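Local coordinates for Di-haem cytochrome c peroxidase family protein (Burkholderia thailandensis E264, PDB 6NX0) that probably acts as a diheme cytochrome c peroxidase, using two covalently bound c-type hemes to transfer electrons and reduce hydrogen peroxide, at residues Asp196-Asp208 and Glu246-Leu260. Residues are numbered along the deposited sequence; the frame is centred on the assembly and turned at random.
With HEC (heme c), chain B.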
ATOM      1  N   ASP A 196       8.804   2.958   9.883  1.00 12.04           N
ATOM      2  CA  ASP A 196       9.102   1.600  10.298  1.00 12.19           C
ATOM      3  C   ASP A 196       7.894   0.930  10.937  1.00 13.17           C
ATOM      4  O   ASP A 196       7.767  -0.293  10.860  1.00 15.44           O
ATOM      5  CB  ASP A 196      10.276   1.619  11.280  1.00 14.22           C
ATOM      6  CG  ASP A 196      10.933   0.270  11.449  1.00 19.58           C
ATOM      7  OD1 ASP A 196      11.183  -0.406  10.429  1.00 17.38           O
ATOM      8  OD2 ASP A 196      11.223  -0.098  12.627  1.00 21.68           O
ATOM      9  N   THR A 197       6.985   1.722  11.511  1.00 12.44           N
ATOM     10  CA  THR A 197       5.846   1.222  12.274  1.00 11.69           C
ATOM     11  C   THR A 197       4.626   2.087  11.996  1.00 11.42           C
ATOM     12  O   THR A 197       4.727   3.203  11.497  1.00 12.87           O
ATOM     13  CB  THR A 197       6.107   1.256  13.782  1.00 16.42           C
ATOM     14  OG1 THR A 197       6.217   2.616  14.199  1.00 16.20           O
ATOM     15  CG2 THR A 197       7.381   0.486  14.148  1.00 20.60           C
ATOM     16  N   LEU A 198       3.456   1.522  12.308  1.00 14.32           N
ATOM     17  CA  LEU A 198       2.204   2.276  12.226  1.00 11.52           C
ATOM     18  C   LEU A 198       2.218   3.514  13.119  1.00 14.19           C
ATOM     19  O   LEU A 198       1.664   4.555  12.759  1.00 14.73           O
ATOM     20  CB  LEU A 198       1.035   1.357  12.588  1.00 13.56           C
ATOM     21  CG  LEU A 198       0.769   0.263  11.558  1.00 14.73           C
ATOM     22  CD1 LEU A 198      -0.147  -0.830  12.126  1.00 14.92           C
ATOM     23  CD2 LEU A 198       0.140   0.878  10.306  1.00 14.67           C
ATOM     24  N   ALA A 199       2.842   3.428  14.287  1.00 15.56           N
ATOM     25  CA  ALA A 199       2.908   4.600  15.156  1.00 18.45           C
ATOM     26  C   ALA A 199       3.655   5.746  14.487  1.00 16.50           C
ATOM     27  O   ALA A 199       3.222   6.905  14.547  1.00 21.39           O
ATOM     28  CB  ALA A 199       3.562   4.228  16.485  1.00 21.44           C
ATOM     29  N   GLU A 200       4.780   5.444  13.832  1.00 15.11           N
ATOM     30  CA  GLU A 200       5.555   6.459  13.128  1.00 16.03           C
ATOM     31  C   GLU A 200       4.842   6.970  11.880  1.00 15.29           C
ATOM     32  O   GLU A 200       5.004   8.141  11.506  1.00 14.84           O
ATOM     33  CB  GLU A 200       6.923   5.884  12.744  1.00 16.63           C
ATOM     34  CG  GLU A 200       7.801   6.828  11.944  1.00 24.36           C
ATOM     35  CD  GLU A 200       9.117   6.202  11.457  1.00 20.52           C
ATOM     36  OE1 GLU A 200       9.392   5.018  11.773  1.00 20.46           O
ATOM     37  OE2 GLU A 200       9.880   6.912  10.767  1.00 31.41           O
ATOM     38  N   GLN A 201       4.073   6.107  11.222  1.00 12.07           N
ATOM     39  CA  GLN A 201       3.436   6.466   9.957  1.00  9.48           C
ATOM     40  C   GLN A 201       2.573   7.715  10.086  1.00  9.68           C
ATOM     41  O   GLN A 201       2.532   8.535   9.164  1.00 10.34           O
ATOM     42  CB  GLN A 201       2.597   5.284   9.464  1.00 11.04           C
ATOM     43  CG  GLN A 201       1.909   5.489   8.106  1.00 10.42           C
ATOM     44  CD  GLN A 201       0.668   6.335   8.199  1.00 12.68           C
ATOM     45  OE1 GLN A 201      -0.003   6.370   9.232  1.00 13.50           O
ATOM     46  NE2 GLN A 201       0.356   7.038   7.115  1.00 13.15           N
ATOM     47  N   LEU A 202       1.823   7.849  11.178  1.00 11.93           N
ATOM     48  CA  LEU A 202       0.793   8.886  11.112  1.00 12.48           C
ATOM     49  C   LEU A 202       1.370  10.290  11.207  1.00 12.34           C
ATOM     50  O   LEU A 202       0.651  11.250  10.917  1.00 11.53           O
ATOM     51  CB  LEU A 202      -0.314   8.659  12.148  1.00 19.72           C
ATOM     52  CG  LEU A 202      -0.018   8.373  13.602  1.00 15.12           C
ATOM     53  CD1 LEU A 202       0.855   9.415  14.210  1.00 18.00           C
ATOM     54  CD2 LEU A 202      -1.371   8.312  14.338  1.00 17.54           C
ATOM     55  N   ARG A 203       2.659  10.438  11.502  1.00 13.14           N
ATOM     56  CA  ARG A 203       3.285  11.745  11.360  1.00 13.38           C
ATOM     57  C   ARG A 203       3.132  12.290   9.946  1.00 12.32           C
ATOM     58  O   ARG A 203       3.036  13.505   9.749  1.00 15.12           O
ATOM     59  CB  ARG A 203       4.765  11.640  11.717  1.00 18.16           C
ATOM     60  CG  ARG A 203       5.015  11.167  13.126  1.00 21.69           C
ATOM     61  CD  ARG A 203       6.510  10.997  13.376  1.00 31.60           C
ATOM     62  NE  ARG A 203       6.835  11.068  14.799  1.00 36.10           N
ATOM     63  CZ  ARG A 203       7.033  12.206  15.461  1.00 32.63           C
ATOM     64  NH1 ARG A 203       6.949  13.377  14.836  1.00 37.13           N
ATOM     65  NH2 ARG A 203       7.306  12.173  16.755  1.00 41.02           N
ATOM     66  N   GLY A 204       3.160  11.421   8.947  1.00 11.28           N
ATOM     67  CA  GLY A 204       3.028  11.839   7.574  1.00 11.49           C
ATOM     68  C   GLY A 204       1.758  12.622   7.301  1.00 10.37           C
ATOM     69  O   GLY A 204       1.798  13.829   7.045  1.00 11.69           O
ATOM     70  N   PRO A 205       0.600  11.948   7.344  1.00 10.29           N
ATOM     71  CA  PRO A 205      -0.650  12.658   7.022  1.00  9.92           C
ATOM     72  C   PRO A 205      -0.953  13.814   7.955  1.00 11.37           C
ATOM     73  O   PRO A 205      -1.477  14.835   7.503  1.00 10.28           O
ATOM     74  CB  PRO A 205      -1.715  11.556   7.129  1.00 11.66           C
ATOM     75  CG  PRO A 205      -1.072  10.451   7.912  1.00 12.05           C
ATOM     76  CD  PRO A 205       0.367  10.501   7.512  1.00  9.83           C
ATOM     77  N   LEU A 206      -0.628  13.698   9.249  1.00  8.83           N
ATOM     78  CA  LEU A 206      -0.992  14.758  10.187  1.00 10.35           C
ATOM     79  C   LEU A 206      -0.328  16.088   9.838  1.00  9.65           C
ATOM     80  O   LEU A 206      -0.948  17.138   9.979  1.00 10.67           O
ATOM     81  CB  LEU A 206      -0.642  14.359  11.617  1.00 10.84           C
ATOM     82  CG  LEU A 206      -1.569  13.342  12.287  1.00 11.89           C
ATOM     83  CD1 LEU A 206      -0.937  12.869  13.584  1.00 13.41           C
ATOM     84  CD2 LEU A 206      -2.971  13.907  12.531  1.00 11.38           C
ATOM     85  N   PHE A 207       0.947  16.072   9.420  1.00  9.92           N
ATOM     86  CA  PHE A 207       1.694  17.322   9.275  1.00  9.03           C
ATOM     87  C   PHE A 207       2.004  17.688   7.832  1.00 13.20           C
ATOM     88  O   PHE A 207       2.572  18.759   7.595  1.00 16.02           O
ATOM     89  CB  PHE A 207       2.966  17.255  10.127  1.00 12.57           C
ATOM     90  CG  PHE A 207       2.666  16.943  11.551  1.00 11.22           C
ATOM     91  CD1 PHE A 207       1.887  17.816  12.284  1.00 14.27           C
ATOM     92  CD2 PHE A 207       3.093  15.770  12.137  1.00 12.55           C
ATOM     93  CE1 PHE A 207       1.573  17.550  13.621  1.00 13.87           C
ATOM     94  CE2 PHE A 207       2.787  15.492  13.463  1.00 13.00           C
ATOM     95  CZ  PHE A 207       2.017  16.386  14.197  1.00 12.01           C
ATOM     96  N   ASP A 208       1.545  16.894   6.870  1.00 11.26           N
ATOM     97  CA  ASP A 208       1.762  17.185   5.455  1.00 11.29           C
ATOM     98  C   ASP A 208       0.828  18.309   5.029  1.00 11.53           C
ATOM     99  O   ASP A 208      -0.393  18.170   5.159  1.00 10.57           O
ATOM    100  CB  ASP A 208       1.503  15.901   4.672  1.00 12.63           C
ATOM    101  CG  ASP A 208       1.845  15.981   3.195  1.00 21.98           C
ATOM    102  OD1 ASP A 208       1.907  17.073   2.604  1.00 17.96           O
ATOM    103  OD2 ASP A 208       2.018  14.872   2.621  1.00 27.51           O
ATOM    104  N   GLU A 246       5.853  15.902  21.327  1.00 14.60           N
ATOM    105  CA  GLU A 246       6.265  14.610  20.791  1.00 15.68           C
ATOM    106  C   GLU A 246       5.593  13.461  21.535  1.00 14.83           C
ATOM    107  O   GLU A 246       5.281  12.438  20.922  1.00 15.54           O
ATOM    108  CB  GLU A 246       7.797  14.484  20.827  1.00 17.36           C
ATOM    109  CG  GLU A 246       8.502  15.413  19.824  1.00 22.22           C
ATOM    110  CD  GLU A 246       7.981  15.255  18.399  1.00 32.96           C
ATOM    111  OE1 GLU A 246       7.623  16.273  17.768  1.00 41.67           O
ATOM    112  OE2 GLU A 246       7.910  14.105  17.928  1.00 35.97           O
ATOM    113  N   ARG A 247       5.308  13.628  22.823  1.00 12.14           N
ATOM    114  CA  ARG A 247       4.536  12.625  23.549  1.00 14.39           C
ATOM    115  C   ARG A 247       3.125  12.501  22.967  1.00 12.75           C
ATOM    116  O   ARG A 247       2.604  11.387  22.778  1.00 13.41           O
ATOM    117  CB  ARG A 247       4.506  13.007  25.029  1.00 14.77           C
ATOM    118  CG  ARG A 247       3.626  12.168  25.917  1.00 18.08           C
ATOM    119  CD  ARG A 247       4.147  10.785  26.116  1.00 20.44           C
ATOM    120  NE  ARG A 247       3.333  10.081  27.104  1.00 18.60           N
ATOM    121  CZ  ARG A 247       3.305   8.764  27.243  1.00 17.87           C
ATOM    122  NH1 ARG A 247       4.046   7.985  26.459  1.00 22.30           N
ATOM    123  NH2 ARG A 247       2.511   8.224  28.161  1.00 18.61           N
ATOM    124  N   MET A 248       2.494  13.628  22.660  1.00 11.82           N
ATOM    125  CA  MET A 248       1.176  13.575  22.030  1.00 11.10           C
ATOM    126  C   MET A 248       1.224  12.756  20.747  1.00 12.25           C
ATOM    127  O   MET A 248       0.375  11.887  20.517  1.00 11.63           O
ATOM    128  CB  MET A 248       0.657  14.987  21.758  1.00 11.80           C
ATOM    129  CG  MET A 248      -0.688  15.057  20.988  1.00 14.86           C
ATOM    130  SD  MET A 248      -2.069  14.211  21.796  1.00 17.06           S
ATOM    131  CE  MET A 248      -2.661  15.520  22.865  1.00 14.14           C
ATOM    132  N   VAL A 249       2.203  13.026  19.886  1.00 12.76           N
ATOM    133  CA  VAL A 249       2.274  12.292  18.621  1.00 12.38           C
ATOM    134  C   VAL A 249       2.518  10.811  18.883  1.00 12.20           C
ATOM    135  O   VAL A 249       1.925   9.938  18.230  1.00 12.73           O
ATOM    136  CB  VAL A 249       3.363  12.900  17.708  1.00 13.99           C
ATOM    137  CG1 VAL A 249       3.547  12.053  16.442  1.00 16.44           C
ATOM    138  CG2 VAL A 249       3.013  14.318  17.343  1.00 16.35           C
ATOM    139  N   ARG A 250       3.381  10.496  19.847  1.00 12.52           N
ATOM    140  CA  ARG A 250       3.680   9.104  20.127  1.00 11.70           C
ATOM    141  C   ARG A 250       2.445   8.359  20.609  1.00 11.24           C
ATOM    142  O   ARG A 250       2.213   7.225  20.201  1.00 15.33           O
ATOM    143  CB  ARG A 250       4.803   8.977  21.153  1.00 15.20           C
ATOM    144  CG  ARG A 250       6.181   9.271  20.543  1.00 23.30           C
ATOM    145  CD  ARG A 250       7.311   8.772  21.429  1.00 25.21           C
ATOM    146  NE  ARG A 250       7.216   9.309  22.781  1.00 29.58           N
ATOM    147  CZ  ARG A 250       7.729  10.472  23.171  1.00 25.67           C
ATOM    148  NH1 ARG A 250       8.387  11.242  22.314  1.00 30.75           N
ATOM    149  NH2 ARG A 250       7.576  10.870  24.426  1.00 25.39           N
ATOM    150  N   VAL A 251       1.637   8.971  21.473  1.00 12.49           N
ATOM    151  CA  VAL A 251       0.515   8.199  22.006  1.00 13.60           C
ATOM    152  C   VAL A 251      -0.630   8.134  20.999  1.00 12.64           C
ATOM    153  O   VAL A 251      -1.375   7.150  20.989  1.00 13.03           O
ATOM    154  CB  VAL A 251       0.054   8.726  23.379  1.00 14.43           C
ATOM    155  CG1 VAL A 251       1.218   8.706  24.354  1.00 18.22           C
ATOM    156  CG2 VAL A 251      -0.582  10.084  23.278  1.00 13.66           C
ATOM    157  N   LEU A 252      -0.773   9.134  20.119  1.00 10.36           N
ATOM    158  CA  LEU A 252      -1.673   8.991  18.971  1.00 11.22           C
ATOM    159  C   LEU A 252      -1.287   7.770  18.155  1.00 13.49           C
ATOM    160  O   LEU A 252      -2.142   6.973  17.753  1.00 11.66           O
ATOM    161  CB  LEU A 252      -1.624  10.243  18.092  1.00 10.76           C
ATOM    162  CG  LEU A 252      -2.297  11.521  18.611  1.00 11.60           C
ATOM    163  CD1 LEU A 252      -2.030  12.724  17.693  1.00 13.33           C
ATOM    164  CD2 LEU A 252      -3.773  11.283  18.781  1.00 12.87           C
ATOM    165  N   GLY A 253       0.018   7.598  17.934  1.00 11.96           N
ATOM    166  CA  GLY A 253       0.505   6.432  17.220  1.00 14.17           C
ATOM    167  C   GLY A 253       0.263   5.112  17.929  1.00 13.27           C
ATOM    168  O   GLY A 253      -0.083   4.120  17.285  1.00 13.14           O
ATOM    169  N   GLU A 254       0.465   5.060  19.254  1.00 13.03           N
ATOM    170  CA  GLU A 254       0.182   3.828  19.987  1.00 13.09           C
ATOM    171  C   GLU A 254      -1.277   3.432  19.842  1.00 13.69           C
ATOM    172  O   GLU A 254      -1.593   2.256  19.647  1.00 13.46           O
ATOM    173  CB  GLU A 254       0.500   3.994  21.478  1.00 15.02           C
ATOM    174  CG  GLU A 254       1.939   4.054  21.851  1.00 26.32           C
ATOM    175  CD  GLU A 254       2.092   4.032  23.383  1.00 25.94           C
ATOM    176  OE1 GLU A 254       2.742   4.940  23.933  1.00 36.52           O
ATOM    177  OE2 GLU A 254       1.516   3.119  24.024  1.00 32.26           O
ATOM    178  N   ALA A 255      -2.182   4.405  19.975  1.00 12.33           N
ATOM    179  CA  ALA A 255      -3.606   4.118  19.860  1.00 10.94           C
ATOM    180  C   ALA A 255      -3.938   3.656  18.457  1.00 11.21           C
ATOM    181  O   ALA A 255      -4.677   2.685  18.264  1.00 10.41           O
ATOM    182  CB  ALA A 255      -4.420   5.369  20.226  1.00 11.76           C
ATOM    183  N   MET A 256      -3.372   4.328  17.466  1.00 11.42           N
ATOM    184  CA  MET A 256      -3.672   3.967  16.082  1.00 11.25           C
ATOM    185  C   MET A 256      -3.158   2.575  15.744  1.00 11.66           C
ATOM    186  O   MET A 256      -3.823   1.814  15.041  1.00 11.88           O
ATOM    187  CB  MET A 256      -3.050   4.998  15.149  1.00 10.77           C
ATOM    188  CG  MET A 256      -3.495   4.858  13.692  1.00 11.62           C
ATOM    189  SD  MET A 256      -5.288   4.880  13.460  1.00 11.73           S
ATOM    190  CE  MET A 256      -5.581   6.572  13.923  1.00 11.26           C
ATOM    191  N   GLN A 257      -1.946   2.243  16.200  1.00 10.88           N
ATOM    192  CA  GLN A 257      -1.409   0.906  16.000  1.00 12.20           C
ATOM    193  C   GLN A 257      -2.364  -0.153  16.536  1.00 13.20           C
ATOM    194  O   GLN A 257      -2.633  -1.156  15.870  1.00 13.52           O
ATOM    195  CB  GLN A 257      -0.038   0.830  16.675  1.00 15.54           C
ATOM    196  CG  GLN A 257       0.845  -0.305  16.235  1.00 26.22           C
ATOM    197  CD  GLN A 257       2.287  -0.040  16.667  1.00 35.24           C
ATOM    198  OE1 GLN A 257       3.098   0.559  15.925  1.00 27.37           O
ATOM    199  NE2 GLN A 257       2.595  -0.427  17.899  1.00 37.71           N
ATOM    200  N   ALA A 258      -2.931   0.067  17.722  1.00 11.60           N
ATOM    201  CA  ALA A 258      -3.868  -0.902  18.272  1.00 12.15           C
ATOM    202  C   ALA A 258      -5.098  -1.047  17.390  1.00 12.26           C
ATOM    203  O   ALA A 258      -5.590  -2.157  17.181  1.00 13.49           O
ATOM    204  CB  ALA A 258      -4.278  -0.501  19.687  1.00 14.47           C
ATOM    205  N   TYR A 259      -5.638   0.071  16.886  1.00 10.87           N
ATOM    206  CA  TYR A 259      -6.816  -0.031  16.033  1.00  9.14           C
ATOM    207  C   TYR A 259      -6.488  -0.767  14.745  1.00 10.70           C
ATOM    208  O   TYR A 259      -7.205  -1.692  14.342  1.00 12.39           O
ATOM    209  CB  TYR A 259      -7.394   1.354  15.730  1.00 10.02           C
ATOM    210  CG  TYR A 259      -8.512   1.364  14.694  1.00 12.16           C
ATOM    211  CD1 TYR A 259      -9.589   0.505  14.789  1.00 11.30           C
ATOM    212  CD2 TYR A 259      -8.490   2.267  13.644  1.00 11.33           C
ATOM    213  CE1 TYR A 259     -10.622   0.551  13.862  1.00 12.62           C
ATOM    214  CE2 TYR A 259      -9.495   2.313  12.721  1.00 11.69           C
ATOM    215  CZ  TYR A 259     -10.565   1.448  12.825  1.00 13.30           C
ATOM    216  OH  TYR A 259     -11.597   1.502  11.906  1.00 16.48           O
ATOM    217  N   LEU A 260      -5.400  -0.374  14.087  1.00 10.89           N
ATOM    218  CA  LEU A 260      -5.096  -0.979  12.802  1.00  9.89           C
ATOM    219  C   LEU A 260      -4.633  -2.418  12.924  1.00 13.45           C
ATOM    220  O   LEU A 260      -4.642  -3.132  11.919  1.00 12.12           O
ATOM    221  CB  LEU A 260      -4.058  -0.136  12.061  1.00  8.86           C
ATOM    222  CG  LEU A 260      -4.532   1.292  11.727  1.00 11.18           C
ATOM    223  CD1 LEU A 260      -3.472   2.080  10.971  1.00 12.65           C
ATOM    224  CD2 LEU A 260      -5.840   1.267  10.922  1.00 11.71           C
TER
HETATM  225 FE   HEC B 601      -3.167   7.523   5.052  1.00  9.09          FE
HETATM  226  CHA HEC B 601      -0.750   5.568   3.523  1.00  8.80           C
HETATM  227  CHB HEC B 601      -2.865   5.662   7.876  1.00  9.78           C
HETATM  228  CHC HEC B 601      -4.777   9.966   6.861  1.00  8.13           C
HETATM  229  CHD HEC B 601      -3.364   9.525   2.256  1.00 10.45           C
HETATM  230  NA  HEC B 601      -2.093   5.874   5.554  1.00  8.03           N
HETATM  231  C1A HEC B 601      -1.130   5.238   4.798  1.00  8.73           C
HETATM  232  C2A HEC B 601      -0.625   4.121   5.547  1.00  7.17           C
HETATM  233  C3A HEC B 601      -1.294   4.088   6.708  1.00  7.48           C
HETATM  234  C4A HEC B 601      -2.156   5.240   6.776  1.00  8.09           C
HETATM  235  CMA HEC B 601      -1.048   3.143   7.879  1.00 10.25           C
HETATM  236  CAA HEC B 601       0.483   3.164   5.071  1.00 10.89           C
HETATM  237  CBA HEC B 601      -0.128   1.925   4.440  1.00 10.77           C
HETATM  238  CGA HEC B 601       0.890   1.013   3.808  1.00 13.90           C
HETATM  239  O1A HEC B 601       0.459  -0.114   3.423  1.00 12.21           O
HETATM  240  O2A HEC B 601       2.056   1.454   3.565  1.00 11.92           O
HETATM  241  NB  HEC B 601      -3.701   7.799   6.990  1.00  8.88           N
HETATM  242  C1B HEC B 601      -3.453   6.894   8.014  1.00  9.30           C
HETATM  243  C2B HEC B 601      -3.975   7.451   9.233  1.00 10.00           C
HETATM  244  C3B HEC B 601      -4.414   8.690   8.984  1.00  8.49           C
HETATM  245  C4B HEC B 601      -4.284   8.907   7.563  1.00  8.65           C
HETATM  246  CMB HEC B 601      -3.933   6.733  10.586  1.00 10.83           C
HETATM  247  CAB HEC B 601      -5.086   9.691   9.945  1.00  8.77           C
HETATM  248  CBB HEC B 601      -4.053  10.172  10.994  1.00 10.92           C
HETATM  249  NC  HEC B 601      -3.936   9.362   4.632  1.00  7.89           N
HETATM  250  C1C HEC B 601      -4.608  10.184   5.528  1.00  7.26           C
HETATM  251  C2C HEC B 601      -5.255  11.214   4.747  1.00  9.92           C
HETATM  252  C3C HEC B 601      -4.910  11.096   3.463  1.00  9.03           C
HETATM  253  C4C HEC B 601      -4.041   9.940   3.374  1.00  8.19           C
HETATM  254  CMC HEC B 601      -6.280  12.206   5.323  1.00  9.50           C
HETATM  255  CAC HEC B 601      -5.607  11.739   2.251  1.00  9.41           C
HETATM  256  CBC HEC B 601      -5.353  13.251   2.186  1.00  8.73           C
HETATM  257  ND  HEC B 601      -2.274   7.505   3.230  1.00  8.40           N
HETATM  258  C1D HEC B 601      -2.533   8.434   2.203  1.00  8.39           C
HETATM  259  C2D HEC B 601      -1.645   8.148   1.106  1.00  7.21           C
HETATM  260  C3D HEC B 601      -0.806   6.991   1.516  1.00  9.64           C
HETATM  261  C4D HEC B 601      -1.247   6.633   2.837  1.00  8.53           C
HETATM  262  CMD HEC B 601      -1.512   8.968  -0.162  1.00  9.29           C
HETATM  263  CAD HEC B 601       0.329   6.334   0.709  1.00  9.51           C
HETATM  264  CBD HEC B 601       1.495   7.295   0.743  1.00  9.76           C
HETATM  265  CGD HEC B 601       2.812   6.658   0.337  1.00 13.01           C
HETATM  266  O1D HEC B 601       2.814   5.454   0.000  1.00 13.68           O
HETATM  267  O2D HEC B 601       3.810   7.431   0.291  1.00 13.74           O
HETATM  268  O   HOH W   1       3.582  -1.197  13.236  1.00 19.00           O
HETATM  269  O   HOH W   2       3.670   8.296  16.632  1.00 23.64           O
HETATM  270  O   HOH W   3      -1.326   8.633   5.467  1.00 21.79           O
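The guanidinium of R203 has V249 CG1 over the centre of one face, 3.6 Å from CZ, and the E246 carboxylate at its edge. The two planes are only 12° apart, and a salt bridge joins R203 NH2 to E246 OE2, although the modelled separation is doubtfully short. Arginine suits this partly exposed edge of the contact: its extended chain lies against valine while its charge meets the carboxylate. The other methyl of V249, CG2, meets the edge of the F207 ring, which has L206 CB over the centre of one face.

At G253 the backbones are in van der Waals contact, with A199 CA 3.7 Å from G253 CA; with no side chain, G253 lets the A199 backbone lie directly against the helix. Beside it L202 CD2 reaches M256 CB (3.8 Å), and a water bridges A199 O to V249 O. Q257, its CG anti to the backbone N (chi1 -162°), extends OE1 to the N-terminal end of helix 198-201, weakly accepting from A199 N (3.3 Å) and accepting from a water that itself accepts from L198 N.

L198 and M256 pack on heme methyls, while Q201 NE2 weakly donates to the iron-bound water (2.8 Å). Helix 246-260 thus backs the heme-lining segment, flanked by helices 217-225 and 228-237 near V249 and L252, and by helix 99-109 at M256.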